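Local coordinates for carbon dioxide concentrating mechanism protein ccmL (Synechocystis sp., PDB 2QW7) that probably forms the pentameric vertices of the carboxysome shell, the polyhedral compartment in which RuBisCO is sequestered, at residues L25-L30 and V55-G60. Sequence-based numbering, arbitrary orientation.
Sequences LLVQFL and VLVARG
V57 lies at the middle of this contact, its CB aimed at strand 25-30. CB itself already approaches F29 CE2. CG1, anti to the backbone N (chi1 -179°), meets the F29 ring at its edge, in plane, with CE2 3.7 Å away. CG2, anti to the carbonyl carbon, also touches F29 CE2 and meets V27 CG2 tip to tip at 3.9 Å. A β-branched valine suits this place, since its two methyls can serve two neighbours at once from a short, stiff stem. V27 divides its contacts likewise: while CG2 faces V57, CG1 meets V55 CG2 obliquely, again at 3.9 Å.

No hydrogen bond joins the two segments, whose axes pass 9.1 Å apart at 97°. Strand 2-11 pairs antiparallel with both 24-30 and 54-59; the sheet is curled into the small β-barrel of the CcmL/EutN family, an OB-like fold, so that these two strands, which 2-11 separates in the sheet, meet through side chains in the interior. V6 packs on V27 and A4 on V57, adding further apolar cover from that shared strand.

Towards the ends of the two strands, F29 needs its length: its CB does not aim directly at strand 55-59, but with CG anti to the carbonyl carbon, beside the backbone N, the ring swings across, so that CZ reaches R59 CD at 3.7 Å. Arginine fits because its aliphatic part can border the core while its charge leaves it. Bent at chi2 and chi3, the chain brings NE near CZ as well, with the guanidinium plane 71° from the ring; NH1 forms a salt bridge with D75 of a neighbouring subunit in the pentamer.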
loop_
_atom_site.group_PDB
_atom_site.type_symbol
_atom_site.label_atom_id
_atom_site.label_comp_id
_atom_site.label_asym_id
_atom_site.label_seq_id
_atom_site.Cartn_x
_atom_site.Cartn_y
_atom_site.Cartn_z
ATOM N N LEU A 25 -4.750 16.887 -10.180
ATOM C CA LEU A 25 -3.567 16.913 -10.986
ATOM C C LEU A 25 -3.022 15.529 -11.219
ATOM O O LEU A 25 -2.989 14.756 -10.205
ATOM C CB LEU A 25 -2.517 17.742 -10.238
ATOM C CG LEU A 25 -2.652 19.246 -10.358
ATOM C CD1 LEU A 25 -1.542 19.805 -9.468
ATOM C CD2 LEU A 25 -2.562 19.683 -11.855
ATOM N N LEU A 26 -2.606 15.279 -12.481
ATOM C CA LEU A 26 -1.948 14.066 -12.862
ATOM C C LEU A 26 -0.471 14.288 -12.635
ATOM O O LEU A 26 0.183 15.046 -13.317
ATOM C CB LEU A 26 -2.197 13.766 -14.333
ATOM C CG LEU A 26 -1.564 12.633 -15.179
ATOM C CD1 LEU A 26 -1.980 11.222 -14.751
ATOM C CD2 LEU A 26 -2.108 12.958 -16.551
ATOM N N VAL A 27 0.096 13.569 -11.683
ATOM C CA VAL A 27 1.520 13.678 -11.380
ATOM C C VAL A 27 2.253 12.382 -11.566
ATOM O O VAL A 27 1.997 11.436 -10.807
ATOM C CB VAL A 27 1.766 14.153 -9.919
ATOM C CG1 VAL A 27 1.612 15.628 -9.911
ATOM C CG2 VAL A 27 0.867 13.435 -8.798
ATOM N N GLN A 28 3.194 12.358 -12.522
ATOM C CA GLN A 28 4.041 11.187 -12.818
ATOM C C GLN A 28 5.199 11.057 -11.840
ATOM O O GLN A 28 5.937 12.032 -11.586
ATOM C CB GLN A 28 4.649 11.330 -14.190
ATOM C CG GLN A 28 5.547 10.131 -14.575
ATOM C CD GLN A 28 5.674 10.020 -16.035
ATOM O OE1 GLN A 28 5.956 10.990 -16.746
ATOM N NE2 GLN A 28 5.531 8.810 -16.516
ATOM N N PHE A 29 5.400 9.860 -11.294
ATOM C CA PHE A 29 6.485 9.685 -10.332
ATOM C C PHE A 29 7.873 9.677 -10.965
ATOM O O PHE A 29 8.098 9.306 -12.186
ATOM C CB PHE A 29 6.313 8.416 -9.529
ATOM C CG PHE A 29 5.160 8.444 -8.526
ATOM C CD1 PHE A 29 4.502 7.288 -8.219
ATOM C CD2 PHE A 29 4.803 9.593 -7.838
ATOM C CE1 PHE A 29 3.485 7.284 -7.210
ATOM C CE2 PHE A 29 3.738 9.582 -6.905
ATOM C CZ PHE A 29 3.089 8.422 -6.573
ATOM N N LEU A 30 8.801 10.155 -10.113
ATOM C CA LEU A 30 10.220 10.270 -10.467
ATOM C C LEU A 30 11.100 9.366 -9.594
ATOM O O LEU A 30 10.855 9.144 -8.444
ATOM C CB LEU A 30 10.675 11.701 -10.269
ATOM C CG LEU A 30 10.512 12.734 -11.374
ATOM C CD1 LEU A 30 9.131 12.782 -11.881
ATOM C CD2 LEU A 30 10.951 14.043 -10.823
ATOM N N VAL A 55 7.252 18.057 -7.601
ATOM C CA VAL A 55 6.391 18.154 -6.441
ATOM C C VAL A 55 6.512 16.966 -5.491
ATOM O O VAL A 55 7.034 15.898 -5.832
ATOM C CB VAL A 55 4.921 18.342 -6.987
ATOM C CG1 VAL A 55 4.890 19.392 -8.150
ATOM C CG2 VAL A 55 4.347 17.064 -7.505
ATOM N N LEU A 56 6.006 17.183 -4.272
ATOM C CA LEU A 56 5.931 16.140 -3.233
ATOM C C LEU A 56 4.542 15.589 -3.172
ATOM O O LEU A 56 3.613 16.354 -2.875
ATOM C CB LEU A 56 6.207 16.674 -1.842
ATOM C CG LEU A 56 7.666 17.084 -1.821
ATOM C CD1 LEU A 56 7.857 17.445 -0.351
ATOM C CD2 LEU A 56 8.679 16.017 -2.494
ATOM N N VAL A 57 4.454 14.254 -3.325
ATOM C CA VAL A 57 3.186 13.511 -3.355
ATOM C C VAL A 57 3.029 12.656 -2.105
ATOM O O VAL A 57 3.813 11.758 -1.871
ATOM C CB VAL A 57 3.173 12.489 -4.586
ATOM C CG1 VAL A 57 1.856 11.746 -4.613
ATOM C CG2 VAL A 57 3.529 13.175 -6.027
ATOM N N ALA A 58 2.047 12.949 -1.292
ATOM C CA ALA A 58 1.709 12.144 -0.151
ATOM C C ALA A 58 0.699 11.082 -0.577
ATOM O O ALA A 58 -0.328 11.405 -1.144
ATOM C CB ALA A 58 1.087 13.037 1.002
ATOM N N ARG A 59 0.950 9.818 -0.242
ATOM C CA ARG A 59 0.012 8.712 -0.488
ATOM C C ARG A 59 -0.842 8.160 0.686
ATOM O O ARG A 59 -0.605 8.387 1.934
ATOM C CB ARG A 59 0.775 7.530 -0.971
ATOM C CG ARG A 59 0.810 7.468 -2.507
ATOM C CD ARG A 59 2.034 7.965 -3.019
ATOM N NE ARG A 59 2.891 6.789 -3.072
ATOM C CZ ARG A 59 4.045 6.618 -2.436
ATOM N NH1 ARG A 59 4.550 7.585 -1.654
ATOM N NH2 ARG A 59 4.728 5.491 -2.685
ATOM N N GLY A 60 -1.903 7.465 0.264
ATOM C CA GLY A 60 -2.723 6.818 1.286
ATOM C C GLY A 60 -3.396 7.783 2.195
ATOM O O GLY A 60 -3.681 8.864 1.802
#